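PDB 1XIP: nucleoporin NUP159 from Saccharomyces cerevisiae, which forms part of the nuclear pore complex and, through this N-terminal beta-propeller domain, tethers the helicase Dbp5 to the pore for mRNA export. Local coordinates for residues K20-K25 / H71-S76; K34-S39 / D89-C94; L101-N106 / T123-P128; N172-V177 / V219-P224; F227-G232 / Y249-I254. One frame throughout, in Å; residues are numbered along the deposited sequence.

Interaction 1: K20-K25 / H71-S76; sequences KFLGQK and HITSDS
The last turn of helix 65-73 packs against strand 18-26, an outer strand of its sheet, and Lys25 and Ile72 carry most of the meeting. Lys25 reaches over to where the helix ends, its chain bent at chi3 (-143°). Its NZ gives a bond to His71 O at 2.9 Å that runs nearly along the C=O axis, and a second to Ser74 O at 2.8 Å. Asp75 OD2, 3.0 Å from Lys25 NZ, adds a salt bridge whose hydrogen bond is weak. One ammonium group thus gathers carbonyls at the C-terminal end of a helix, where the dipole would probably welcome a positive charge.

Strand 18-26 comes from the N terminus and pairs with strand 374-381 from the other end of the domain, the closure by which many beta-propellers join their ends. Leu22 and Gly23 both face Ile377 there, a classic beta bulge. Glycine suits this place because the backbone angles of Gly23 would jam a CB against the carbonyl of Leu22, and a CB would also clash with Ile72 O. Ile72 CG2 instead lies 3.4 Å from Gly23 C, while Ile72 CD1 touches Lys25 CB at 3.8 Å. Lys25 CD stands over one face of the His71 ring, offset toward the rim, in a CH-pi contact 4.1 Å from the centroid. His71 ND1 is bonded to Thr77 O, which limits the turning of that ring.

Interaction 2: K34-S39 / D89-C94; sequences KLPFAS and DVIFVC
Pro36 is the first residue of the loop 34-39 to touch the other segment, its CB pointing that way between Asp89 and Ile91. Pro36 CB lies 3.8 Å from Asp89 OD2, and Pro36 CG is 4.0 Å from Asp89 OD1, the two side chains passing each other in opposed senses. An alanine in place of Asp89 would remove the carboxylate and probably leave a gap beside the proline ring, with Arg105 deprived of a long, weak ion-pair partner. Phe37 comes next, at the centre of an inverse gamma turn; its ring meets Phe276 edge to face. The turn puts Pro36 and Ala38 on one side, both facing the start of strand 90-96, the first strand of a four-stranded propeller blade. Ile91 occupies a classic beta bulge there: with Phe92 it faces Ser103 of the neighbouring strand. Its CG2, anti to the carbonyl carbon, touches both Pro36 CB (3.9 Å) and Ala38 CB (3.8 Å), where small, compact residues let the backbones come near. Ser39 then brings its carbonyl within 3.8 Å of Ile91 CB, measured from Ser39 O, while its hydroxyl turns off to bond Phe130 O in the following blade.

Interaction 3: L101-N106 / T123-P128; sequences LVSTRN and TSFEKP
Phe125 turns its ring toward strand 99-104, its CG anti to the carbonyl carbon (chi1 -52°). Ser103 OG lies at the ring edge, in plane, 3.7 Å from Phe125 CE2, and Thr104 O is also at the edge. Arg105 O approaches Phe125 CD2 obliquely at 3.4 Å. Ser103 OG donates to Thr104 O on a lone pair. Thr104 OG1 accepts from Asn106 N at 3.1 Å, an ST turn that shapes the bend out of the strand. Beyond it, Phe125 N bonds Asn106 O at 3.1 Å, the donor lying above the carbonyl plane. The Arg105 chain, bent at chi2 and chi3, sets one face of its guanidinium against Pro128 CB, 4.1 Å from Arg105 NH1. Phe125 and Pro128 belong to the link from this blade to strand 129-134. Ser103 OG and Thr104 O at the ring edge are consistent with a weakly electrostatic fit, in which the slightly positive rim of a phenylalanine probably suits oxygen neighbours.

Interaction 4: N172-V177 / V219-P224; sequences NSQLAV and VTILSP
The carboxamide of Gln174 is the flat group here, with Ile221 CG2 to one side of its plane and Pro224 CA to the other. Its OE1 is 3.4 Å from Ile221 CG2 and 3.2 Å from Pro224 CA. NE2 gives a weak, bent bond to Pro224 O at 3.3 Å (129° at the hydrogen), and finds its stronger partner in Ser186 OG. The chain gets there because CG is anti to the backbone N (chi1 -159°) and the rest is extended. An alanine in place of Gln174 would strip away the amide, probably leaving Ser186 OG without its mate and a gap beside Ile221 and Pro224. Strands 174-179 and 215-221 belong to different sheets, so this is packing between blades of the propeller; their short segments run at 160° with axes 7.4 Å apart. Ile221, whose CG1 is anti to its carbonyl carbon, brings CG1 to 3.8 Å from Ala176 CB, and its CD1 reaches 3.9 Å from Ala176 N. The small alanine leaves room for that branched side chain, while Phe227 of the next strand touches Gln174, Ala176 and Ile221. Farther along, Val219 CG2 rests 4.2 Å from Val177 C, and Asp169 OD2 holds the backbone N of Ile221.

Interaction 5: F227-G232 / Y249-I254; sequences FLAVFG and YIIKHI
Phe231 and Tyr249 meet with their side chains at about a right angle: Tyr249 CD2 lies in the plane of the Phe231 ring, at its edge, 3.9 Å from Phe231 CD2. On the same face of the sheet, Ala229 CB touches Ile251 CD1 at 3.9 Å, the small residue making room for the longer one. Phe227 CD2 comes only to 4.3 Å from Ile251 CG2. Phe184 of the adjacent blade touches Ala229, Phe231 and Ile251, so aromatic and branched groups line this face. On the other face Leu228 and Ile250 cross obliquely. Leu228 CG, anti to its backbone N (chi1 -174°), stands 4.2 Å from Ile250 CD1, and Leu228 CD2 lies 3.4 Å from Tyr249 O.

The backbone pairing sets which residues lie opposite; Phe231 with Tyr249 and Ala229 with Ile251 are diagonal neighbours across it. Phe227 and Ile251 form an antiparallel hydrogen-bonded pair, with Phe227 N to Ile251 O at 2.7 Å; Ala229 and Tyr249 form another, with Ala229 N to Tyr249 O at 2.9 Å. Leu228 and Ile250 between them are a non-hydrogen-bonded pair. Ala229 to Gly232 count as an FG repeat, yet here they are fixed in a buried strand, unlike the flexible FG regions that bind karyopherins. Twisted antiparallel pairing of this kind, backed by a neighbouring sheet, is typical of a beta-propeller blade.

In the fold
From the N terminus, strand 18-26 enters first, and interaction 1 closes a loop of 45 residues by bringing helix 65-73 back to it. Interaction 2 crosses it, closing 49 residues, because 34-39 departs before 71-76 arrives and finds its partner later, at 89-94. Interaction 3 follows in series, closing 16 within the same blade: strands 90-96 and 99-104 are neighbours. Interactions 4 and 5 come later still, closing 41 and 16 residues, joined through strands 215-221 and 226-232, with centres 11 Å apart. None nests inside another. Interaction 4 ties two successive blades and interaction 5 pairs strands within one. Interactions 1 and 5 lie on opposite sides of the chain's centre.

Interaction 1: K20-K25 / H71-S76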
# COMPACT_ATOMS: atom_id res chain seq x y z
N LYS A 20 4.29 17.32 9.41
CA LYS A 20 3.75 17.95 10.61
C LYS A 20 2.74 16.99 11.23
O LYS A 20 1.73 16.66 10.61
CB LYS A 20 3.06 19.28 10.26
CG LYS A 20 3.27 20.36 11.30
CD LYS A 20 2.13 20.39 12.34
CE LYS A 20 2.60 21.01 13.68
NZ LYS A 20 2.08 22.40 13.91
N PHE A 21 3.05 16.52 12.44
CA PHE A 21 2.20 15.57 13.15
C PHE A 21 0.91 16.24 13.60
O PHE A 21 0.90 17.07 14.50
CB PHE A 21 2.91 15.01 14.37
CG PHE A 21 2.08 14.02 15.14
CD1 PHE A 21 1.82 12.74 14.61
CD2 PHE A 21 1.53 14.36 16.38
CE1 PHE A 21 1.04 11.81 15.33
CE2 PHE A 21 0.75 13.43 17.10
CZ PHE A 21 0.51 12.17 16.59
N LEU A 22 -0.18 15.88 12.94
CA LEU A 22 -1.44 16.53 13.23
C LEU A 22 -2.19 15.89 14.41
O LEU A 22 -2.86 16.60 15.17
CB LEU A 22 -2.29 16.63 11.97
CG LEU A 22 -2.47 18.03 11.38
CD1 LEU A 22 -1.19 18.83 11.42
CD2 LEU A 22 -2.98 17.96 9.97
N GLY A 23 -2.07 14.57 14.57
CA GLY A 23 -2.64 13.88 15.73
C GLY A 23 -2.85 12.37 15.53
O GLY A 23 -2.67 11.83 14.43
N GLN A 24 -3.26 11.71 16.62
CA GLN A 24 -3.39 10.25 16.64
C GLN A 24 -4.38 9.78 17.68
O GLN A 24 -4.34 10.24 18.82
CB GLN A 24 -2.05 9.64 16.96
CG GLN A 24 -1.97 8.19 16.72
CD GLN A 24 -0.55 7.78 16.37
OE1 GLN A 24 -0.32 7.17 15.31
NE2 GLN A 24 0.41 8.15 17.24
N LYS A 25 -5.25 8.85 17.29
CA LYS A 25 -6.26 8.29 18.18
C LYS A 25 -6.68 6.90 17.72
O LYS A 25 -6.64 6.59 16.51
CB LYS A 25 -7.48 9.21 18.26
CG LYS A 25 -7.40 10.21 19.43
CD LYS A 25 -8.37 11.37 19.29
CE LYS A 25 -7.75 12.66 19.79
NZ LYS A 25 -8.79 13.65 20.18
N HIS A 71 -12.00 14.88 14.95
CA HIS A 71 -11.81 13.96 16.06
C HIS A 71 -10.32 13.79 16.39
O HIS A 71 -9.91 13.80 17.55
CB HIS A 71 -12.46 12.60 15.76
CG HIS A 71 -12.24 11.58 16.84
ND1 HIS A 71 -12.78 11.70 18.11
CD2 HIS A 71 -11.54 10.42 16.84
CE1 HIS A 71 -12.42 10.67 18.84
NE2 HIS A 71 -11.66 9.88 18.09
N ILE A 72 -9.51 13.64 15.34
CA ILE A 72 -8.09 13.38 15.51
C ILE A 72 -7.31 14.63 15.94
O ILE A 72 -6.43 14.56 16.79
CB ILE A 72 -7.51 12.82 14.20
CG1 ILE A 72 -8.15 11.48 13.83
CG2 ILE A 72 -6.00 12.76 14.25
CD1 ILE A 72 -7.72 10.30 14.65
N THR A 73 -7.65 15.78 15.36
CA THR A 73 -6.88 17.00 15.57
C THR A 73 -7.30 17.84 16.77
O THR A 73 -6.46 18.50 17.40
CB THR A 73 -6.80 17.84 14.26
OG1 THR A 73 -8.12 18.12 13.77
CG2 THR A 73 -6.18 17.03 13.16
N SER A 74 -8.59 17.82 17.10
CA SER A 74 -9.07 18.45 18.34
C SER A 74 -9.41 17.37 19.38
O SER A 74 -9.27 16.17 19.12
CB SER A 74 -10.26 19.38 18.06
OG SER A 74 -11.46 18.64 17.86
N ASP A 75 -9.83 17.79 20.57
CA ASP A 75 -10.16 16.82 21.63
C ASP A 75 -11.60 17.02 22.12
O ASP A 75 -11.92 16.78 23.29
CB ASP A 75 -9.13 16.90 22.79
CG ASP A 75 -8.15 15.69 22.81
OD1 ASP A 75 -8.28 14.81 23.69
OD2 ASP A 75 -7.23 15.54 21.97
N SER A 76 -12.47 17.44 21.20
CA SER A 76 -13.81 17.92 21.57
C SER A 76 -14.94 17.24 20.79
O SER A 76 -16.12 17.36 21.17
CB SER A 76 -13.90 19.45 21.39
OG SER A 76 -14.00 19.79 20.01

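Interaction 2: K34-S39 / D89-C94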
# COMPACT_ATOMS: atom_id res chain seq x y z
N LYS A 34 -2.78 -10.40 15.65
CA LYS A 34 -3.26 -11.42 14.72
C LYS A 34 -3.97 -10.76 13.52
O LYS A 34 -5.15 -10.42 13.59
CB LYS A 34 -4.19 -12.40 15.46
CG LYS A 34 -4.46 -13.69 14.71
CD LYS A 34 -5.54 -14.54 15.44
CE LYS A 34 -5.47 -16.03 15.03
NZ LYS A 34 -6.70 -16.78 15.44
N LEU A 35 -3.22 -10.56 12.43
CA LEU A 35 -3.69 -9.88 11.23
C LEU A 35 -3.90 -10.90 10.13
O LEU A 35 -3.20 -11.90 10.11
CB LEU A 35 -2.63 -8.91 10.74
CG LEU A 35 -2.27 -7.61 11.45
CD1 LEU A 35 -3.25 -6.54 11.09
CD2 LEU A 35 -2.11 -7.73 12.97
N PRO A 36 -4.83 -10.67 9.19
CA PRO A 36 -5.02 -11.59 8.07
C PRO A 36 -3.76 -11.64 7.21
O PRO A 36 -3.26 -10.58 6.84
CB PRO A 36 -6.18 -10.96 7.29
CG PRO A 36 -6.86 -10.10 8.26
CD PRO A 36 -5.77 -9.53 9.13
N PHE A 37 -3.25 -12.84 6.93
CA PHE A 37 -2.01 -13.00 6.19
C PHE A 37 -2.21 -12.66 4.72
O PHE A 37 -2.34 -13.53 3.87
CB PHE A 37 -1.44 -14.41 6.36
CG PHE A 37 0.01 -14.53 5.97
CD1 PHE A 37 1.00 -13.84 6.68
CD2 PHE A 37 0.39 -15.32 4.90
CE1 PHE A 37 2.34 -13.94 6.30
CE2 PHE A 37 1.73 -15.42 4.52
CZ PHE A 37 2.70 -14.72 5.22
N ALA A 38 -2.23 -11.36 4.44
CA ALA A 38 -2.44 -10.82 3.10
C ALA A 38 -1.96 -9.40 3.15
O ALA A 38 -1.71 -8.85 4.23
CB ALA A 38 -3.91 -10.84 2.74
N SER A 39 -1.79 -8.79 2.00
CA SER A 39 -1.46 -7.40 2.02
C SER A 39 -2.76 -6.67 2.34
O SER A 39 -3.82 -7.04 1.84
CB SER A 39 -0.87 -6.98 0.71
OG SER A 39 -1.80 -7.16 -0.31
N ASP A 89 -12.37 -10.90 8.26
CA ASP A 89 -11.09 -11.01 7.57
C ASP A 89 -10.82 -9.95 6.49
O ASP A 89 -10.44 -10.29 5.39
CB ASP A 89 -10.98 -12.42 6.94
CG ASP A 89 -9.64 -13.10 7.22
OD1 ASP A 89 -9.29 -13.31 8.42
OD2 ASP A 89 -8.89 -13.49 6.28
N VAL A 90 -11.01 -8.67 6.78
CA VAL A 90 -10.91 -7.73 5.66
C VAL A 90 -9.52 -7.24 5.33
O VAL A 90 -8.72 -6.93 6.22
CB VAL A 90 -12.01 -6.60 5.61
CG1 VAL A 90 -12.91 -6.63 6.81
CG2 VAL A 90 -11.41 -5.22 5.36
N ILE A 91 -9.24 -7.20 4.03
CA ILE A 91 -7.91 -6.91 3.52
C ILE A 91 -7.92 -5.74 2.56
O ILE A 91 -6.87 -5.23 2.17
CB ILE A 91 -7.29 -8.17 2.87
CG1 ILE A 91 -8.14 -8.67 1.70
CG2 ILE A 91 -7.17 -9.28 3.90
CD1 ILE A 91 -7.36 -9.45 0.69
N PHE A 92 -9.12 -5.30 2.19
CA PHE A 92 -9.28 -4.35 1.10
C PHE A 92 -10.58 -3.57 1.21
O PHE A 92 -11.64 -4.14 1.35
CB PHE A 92 -9.22 -5.05 -0.26
CG PHE A 92 -9.41 -4.12 -1.42
CD1 PHE A 92 -8.33 -3.47 -1.99
CD2 PHE A 92 -10.69 -3.88 -1.93
CE1 PHE A 92 -8.49 -2.60 -3.07
CE2 PHE A 92 -10.86 -3.01 -3.02
CZ PHE A 92 -9.75 -2.38 -3.59
N VAL A 93 -10.47 -2.27 1.07
CA VAL A 93 -11.56 -1.35 1.31
C VAL A 93 -11.33 -0.19 0.33
O VAL A 93 -10.18 0.21 0.12
CB VAL A 93 -11.52 -0.92 2.79
CG1 VAL A 93 -11.21 0.57 2.98
CG2 VAL A 93 -12.76 -1.38 3.51
N CYS A 94 -12.39 0.31 -0.31
CA CYS A 94 -12.23 1.37 -1.31
C CYS A 94 -13.53 1.90 -1.92
O CYS A 94 -14.48 1.15 -2.11
CB CYS A 94 -11.28 0.90 -2.42
SG CYS A 94 -12.07 0.30 -3.92

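Interaction 3: L101-N106 / T123-P128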
# COMPACT_ATOMS: atom_id res chain seq x y z
N LEU A 101 -16.33 -0.95 -1.97
CA LEU A 101 -16.01 -2.35 -2.07
C LEU A 101 -15.27 -2.77 -0.83
O LEU A 101 -14.44 -2.04 -0.33
CB LEU A 101 -15.22 -2.66 -3.34
CG LEU A 101 -15.90 -2.21 -4.65
CD1 LEU A 101 -15.04 -2.54 -5.83
CD2 LEU A 101 -17.27 -2.84 -4.79
N VAL A 102 -15.62 -3.95 -0.31
CA VAL A 102 -14.95 -4.54 0.82
C VAL A 102 -14.59 -5.96 0.45
O VAL A 102 -15.43 -6.72 -0.01
CB VAL A 102 -15.83 -4.54 2.06
CG1 VAL A 102 -15.19 -5.39 3.17
CG2 VAL A 102 -16.10 -3.11 2.54
N SER A 103 -13.34 -6.33 0.65
CA SER A 103 -12.91 -7.66 0.34
C SER A 103 -12.25 -8.31 1.53
O SER A 103 -11.41 -7.70 2.20
CB SER A 103 -11.94 -7.63 -0.82
OG SER A 103 -11.79 -8.91 -1.36
N THR A 104 -12.66 -9.54 1.82
CA THR A 104 -11.88 -10.43 2.67
C THR A 104 -10.96 -11.27 1.77
O THR A 104 -10.86 -11.03 0.56
CB THR A 104 -12.79 -11.38 3.52
OG1 THR A 104 -13.47 -12.30 2.65
CG2 THR A 104 -13.91 -10.63 4.24
N ARG A 105 -10.33 -12.28 2.36
CA ARG A 105 -9.52 -13.20 1.59
C ARG A 105 -10.39 -14.08 0.68
O ARG A 105 -9.93 -14.54 -0.39
CB ARG A 105 -8.68 -14.06 2.54
CG ARG A 105 -7.27 -13.50 2.77
CD ARG A 105 -6.70 -13.76 4.16
NE ARG A 105 -6.05 -15.08 4.32
CZ ARG A 105 -5.17 -15.65 3.47
NH1 ARG A 105 -4.82 -15.05 2.32
NH2 ARG A 105 -4.65 -16.84 3.75
N ASN A 106 -11.65 -14.29 1.07
CA ASN A 106 -12.50 -15.30 0.43
C ASN A 106 -13.65 -14.79 -0.42
O ASN A 106 -14.19 -15.54 -1.26
CB ASN A 106 -13.00 -16.29 1.46
CG ASN A 106 -11.87 -16.93 2.23
OD1 ASN A 106 -11.16 -17.80 1.72
ND2 ASN A 106 -11.64 -16.45 3.46
N THR A 123 -18.82 -11.42 -5.24
CA THR A 123 -18.37 -12.72 -5.67
C THR A 123 -17.54 -13.43 -4.60
O THR A 123 -17.15 -12.83 -3.59
CB THR A 123 -17.60 -12.62 -7.03
OG1 THR A 123 -17.52 -13.92 -7.63
CG2 THR A 123 -16.13 -12.22 -6.83
N SER A 124 -17.33 -14.73 -4.81
CA SER A 124 -16.39 -15.53 -4.04
C SER A 124 -15.21 -15.89 -4.93
O SER A 124 -15.31 -15.87 -6.17
CB SER A 124 -17.07 -16.79 -3.53
OG SER A 124 -17.83 -16.51 -2.37
N PHE A 125 -14.09 -16.20 -4.30
CA PHE A 125 -12.87 -16.53 -5.01
C PHE A 125 -12.63 -18.02 -4.87
O PHE A 125 -12.80 -18.58 -3.79
CB PHE A 125 -11.68 -15.76 -4.41
CG PHE A 125 -11.89 -14.25 -4.30
CD1 PHE A 125 -12.06 -13.45 -5.43
CD2 PHE A 125 -11.87 -13.63 -3.05
CE1 PHE A 125 -12.24 -12.07 -5.32
CE2 PHE A 125 -12.04 -12.25 -2.92
CZ PHE A 125 -12.22 -11.46 -4.06
N GLU A 126 -12.26 -18.68 -5.97
CA GLU A 126 -11.99 -20.13 -5.92
C GLU A 126 -10.81 -20.46 -5.00
O GLU A 126 -10.75 -21.56 -4.45
CB GLU A 126 -11.75 -20.70 -7.32
CG GLU A 126 -11.54 -19.65 -8.41
CD GLU A 126 -11.70 -20.22 -9.81
OE1 GLU A 126 -10.73 -20.88 -10.30
OE2 GLU A 126 -12.77 -20.02 -10.43
N LYS A 127 -9.90 -19.49 -4.82
CA LYS A 127 -8.78 -19.61 -3.89
C LYS A 127 -8.53 -18.27 -3.14
O LYS A 127 -8.77 -17.20 -3.70
CB LYS A 127 -7.51 -20.04 -4.64
CG LYS A 127 -7.54 -21.48 -5.19
CD LYS A 127 -6.57 -22.42 -4.46
CE LYS A 127 -7.31 -23.44 -3.60
NZ LYS A 127 -7.78 -24.60 -4.40
N PRO A 128 -8.06 -18.33 -1.88
CA PRO A 128 -7.72 -17.13 -1.09
C PRO A 128 -6.87 -16.10 -1.84
O PRO A 128 -6.03 -16.44 -2.67
CB PRO A 128 -6.90 -17.70 0.07
CG PRO A 128 -7.43 -19.08 0.26
CD PRO A 128 -7.83 -19.57 -1.11

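Interaction 4: N172-V177 / V219-P224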
# COMPACT_ATOMS: atom_id res chain seq x y z
N ASN A 172 -3.22 3.85 -13.80
CA ASN A 172 -4.18 4.00 -14.86
C ASN A 172 -3.72 3.47 -16.23
O ASN A 172 -4.55 3.14 -17.07
CB ASN A 172 -4.58 5.45 -15.00
CG ASN A 172 -5.94 5.60 -15.61
OD1 ASN A 172 -6.06 5.74 -16.84
ND2 ASN A 172 -6.97 5.54 -14.78
N SER A 173 -2.41 3.37 -16.43
CA SER A 173 -1.87 3.06 -17.76
C SER A 173 -0.78 1.99 -17.80
O SER A 173 -0.37 1.58 -18.88
CB SER A 173 -1.37 4.34 -18.43
OG SER A 173 -0.42 4.99 -17.62
N GLN A 174 -0.34 1.53 -16.64
CA GLN A 174 0.72 0.52 -16.55
C GLN A 174 0.39 -0.61 -15.58
O GLN A 174 -0.34 -0.41 -14.62
CB GLN A 174 2.01 1.20 -16.13
CG GLN A 174 3.28 0.45 -16.45
CD GLN A 174 4.51 1.18 -15.94
OE1 GLN A 174 4.39 2.29 -15.39
NE2 GLN A 174 5.69 0.58 -16.11
N LEU A 175 0.91 -1.81 -15.86
CA LEU A 175 0.83 -2.96 -14.94
C LEU A 175 2.19 -3.63 -14.84
O LEU A 175 2.73 -4.11 -15.84
CB LEU A 175 -0.23 -3.97 -15.41
CG LEU A 175 -0.55 -5.32 -14.69
CD1 LEU A 175 0.12 -5.53 -13.36
CD2 LEU A 175 -2.05 -5.49 -14.51
N ALA A 176 2.73 -3.65 -13.63
CA ALA A 176 4.01 -4.30 -13.36
C ALA A 176 3.83 -5.62 -12.58
O ALA A 176 2.94 -5.76 -11.75
CB ALA A 176 4.93 -3.37 -12.60
N VAL A 177 4.70 -6.57 -12.85
CA VAL A 177 4.60 -7.90 -12.28
C VAL A 177 5.99 -8.36 -11.81
O VAL A 177 6.99 -8.18 -12.53
CB VAL A 177 3.99 -8.87 -13.34
CG1 VAL A 177 4.32 -10.31 -13.04
CG2 VAL A 177 2.48 -8.67 -13.45
N VAL A 219 6.67 -5.27 -5.75
CA VAL A 219 6.91 -4.20 -6.73
C VAL A 219 6.04 -2.99 -6.48
O VAL A 219 4.92 -3.12 -5.99
CB VAL A 219 6.59 -4.55 -8.21
CG1 VAL A 219 7.80 -4.29 -9.08
CG2 VAL A 219 5.98 -5.93 -8.39
N THR A 220 6.56 -1.84 -6.89
CA THR A 220 5.82 -0.60 -6.88
C THR A 220 6.25 0.20 -8.08
O THR A 220 7.44 0.38 -8.29
CB THR A 220 6.12 0.17 -5.60
OG1 THR A 220 5.74 -0.62 -4.48
CG2 THR A 220 5.22 1.39 -5.47
N ILE A 221 5.28 0.65 -8.87
CA ILE A 221 5.52 1.58 -9.96
C ILE A 221 5.66 2.97 -9.37
O ILE A 221 4.72 3.48 -8.74
CB ILE A 221 4.34 1.56 -10.93
CG1 ILE A 221 4.16 0.16 -11.52
CG2 ILE A 221 4.53 2.60 -11.99
CD1 ILE A 221 2.91 -0.01 -12.36
N LEU A 222 6.82 3.59 -9.55
CA LEU A 222 7.03 4.96 -9.07
C LEU A 222 6.81 5.95 -10.20
O LEU A 222 6.42 7.09 -9.98
CB LEU A 222 8.42 5.14 -8.46
CG LEU A 222 8.83 4.26 -7.28
CD1 LEU A 222 10.31 4.39 -7.02
CD2 LEU A 222 8.05 4.58 -6.02
N SER A 223 7.10 5.49 -11.42
CA SER A 223 6.89 6.24 -12.65
C SER A 223 6.85 5.20 -13.76
O SER A 223 7.19 4.04 -13.51
CB SER A 223 8.04 7.24 -12.89
OG SER A 223 9.11 6.63 -13.60
N PRO A 224 6.44 5.57 -14.97
CA PRO A 224 6.43 4.60 -16.08
C PRO A 224 7.81 3.94 -16.30
O PRO A 224 7.86 2.87 -16.91
CB PRO A 224 6.02 5.45 -17.28
CG PRO A 224 5.29 6.61 -16.68
CD PRO A 224 5.97 6.90 -15.39

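Interaction 5: F227-G232 / Y249-I254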
# COMPACT_ATOMS: atom_id res chain seq x y z
N PHE A 227 10.84 1.47 -10.84
CA PHE A 227 10.15 0.58 -9.93
C PHE A 227 10.94 0.48 -8.63
O PHE A 227 12.14 0.75 -8.58
CB PHE A 227 9.95 -0.82 -10.53
CG PHE A 227 9.45 -0.82 -11.95
CD1 PHE A 227 8.09 -0.84 -12.22
CD2 PHE A 227 10.35 -0.82 -13.03
CE1 PHE A 227 7.62 -0.84 -13.54
CE2 PHE A 227 9.89 -0.81 -14.35
CZ PHE A 227 8.52 -0.83 -14.60
N LEU A 228 10.24 0.10 -7.57
CA LEU A 228 10.88 -0.22 -6.32
C LEU A 228 10.55 -1.66 -6.03
O LEU A 228 9.38 -2.04 -6.00
CB LEU A 228 10.35 0.71 -5.24
CG LEU A 228 10.89 0.77 -3.80
CD1 LEU A 228 9.77 0.53 -2.84
CD2 LEU A 228 12.02 -0.17 -3.54
N ALA A 229 11.58 -2.48 -5.85
CA ALA A 229 11.43 -3.92 -5.59
C ALA A 229 12.01 -4.29 -4.24
O ALA A 229 13.00 -3.71 -3.81
CB ALA A 229 12.10 -4.72 -6.67
N VAL A 230 11.40 -5.27 -3.59
CA VAL A 230 11.96 -5.75 -2.34
C VAL A 230 12.13 -7.27 -2.34
O VAL A 230 11.27 -8.00 -2.83
CB VAL A 230 11.16 -5.30 -1.11
CG1 VAL A 230 11.92 -5.65 0.17
CG2 VAL A 230 10.88 -3.79 -1.17
N PHE A 231 13.26 -7.71 -1.80
CA PHE A 231 13.58 -9.12 -1.65
C PHE A 231 13.96 -9.37 -0.20
O PHE A 231 14.60 -8.52 0.44
CB PHE A 231 14.74 -9.51 -2.57
CG PHE A 231 14.50 -9.18 -4.00
CD1 PHE A 231 13.74 -10.03 -4.81
CD2 PHE A 231 15.02 -8.00 -4.55
CE1 PHE A 231 13.48 -9.72 -6.15
CE2 PHE A 231 14.77 -7.67 -5.89
CZ PHE A 231 13.99 -8.53 -6.70
N GLY A 232 13.56 -10.52 0.33
CA GLY A 232 13.80 -10.81 1.73
C GLY A 232 13.31 -12.18 2.10
O GLY A 232 12.82 -12.92 1.24
N TYR A 249 15.49 -2.20 -3.87
CA TYR A 249 16.15 -1.73 -5.07
C TYR A 249 15.26 -0.80 -5.86
O TYR A 249 14.07 -1.07 -6.04
CB TYR A 249 16.57 -2.92 -5.94
CG TYR A 249 17.65 -3.77 -5.31
CD1 TYR A 249 18.99 -3.53 -5.58
CD2 TYR A 249 17.33 -4.81 -4.45
CE1 TYR A 249 19.97 -4.32 -5.01
CE2 TYR A 249 18.29 -5.58 -3.88
CZ TYR A 249 19.61 -5.34 -4.16
OH TYR A 249 20.57 -6.15 -3.57
N ILE A 250 15.83 0.30 -6.32
CA ILE A 250 15.19 1.14 -7.30
C ILE A 250 15.65 0.69 -8.70
O ILE A 250 16.84 0.63 -8.98
CB ILE A 250 15.56 2.60 -7.06
CG1 ILE A 250 15.22 3.02 -5.62
CG2 ILE A 250 14.93 3.49 -8.12
CD1 ILE A 250 13.76 3.35 -5.37
N ILE A 251 14.70 0.34 -9.55
CA ILE A 251 15.00 -0.05 -10.90
C ILE A 251 14.56 1.07 -11.83
O ILE A 251 13.37 1.38 -11.90
CB ILE A 251 14.29 -1.35 -11.25
CG1 ILE A 251 14.79 -2.48 -10.35
CG2 ILE A 251 14.50 -1.70 -12.72
CD1 ILE A 251 13.69 -3.47 -9.95
N LYS A 252 15.53 1.70 -12.51
CA LYS A 252 15.25 2.68 -13.56
C LYS A 252 15.53 1.98 -14.86
O LYS A 252 16.62 1.44 -15.06
CB LYS A 252 16.14 3.92 -13.44
CG LYS A 252 16.19 4.54 -12.03
CD LYS A 252 16.63 6.01 -12.07
CE LYS A 252 16.62 6.62 -10.66
NZ LYS A 252 17.54 7.81 -10.48
N HIS A 253 14.53 1.95 -15.74
CA HIS A 253 14.66 1.28 -17.03
C HIS A 253 14.85 2.28 -18.17
O HIS A 253 13.89 2.88 -18.64
CB HIS A 253 13.46 0.39 -17.30
CG HIS A 253 13.50 -0.28 -18.64
ND1 HIS A 253 12.70 0.10 -19.69
CD2 HIS A 253 14.27 -1.30 -19.10
CE1 HIS A 253 12.96 -0.66 -20.74
NE2 HIS A 253 13.91 -1.52 -20.40
N ILE A 254 16.10 2.44 -18.60
CA ILE A 254 16.45 3.31 -19.72
C ILE A 254 16.80 2.47 -20.94
O ILE A 254 17.78 1.70 -20.93
CB ILE A 254 17.65 4.27 -19.37
CG1 ILE A 254 17.44 4.97 -18.01
CG2 ILE A 254 17.87 5.30 -20.47
CD1 ILE A 254 18.55 4.69 -16.97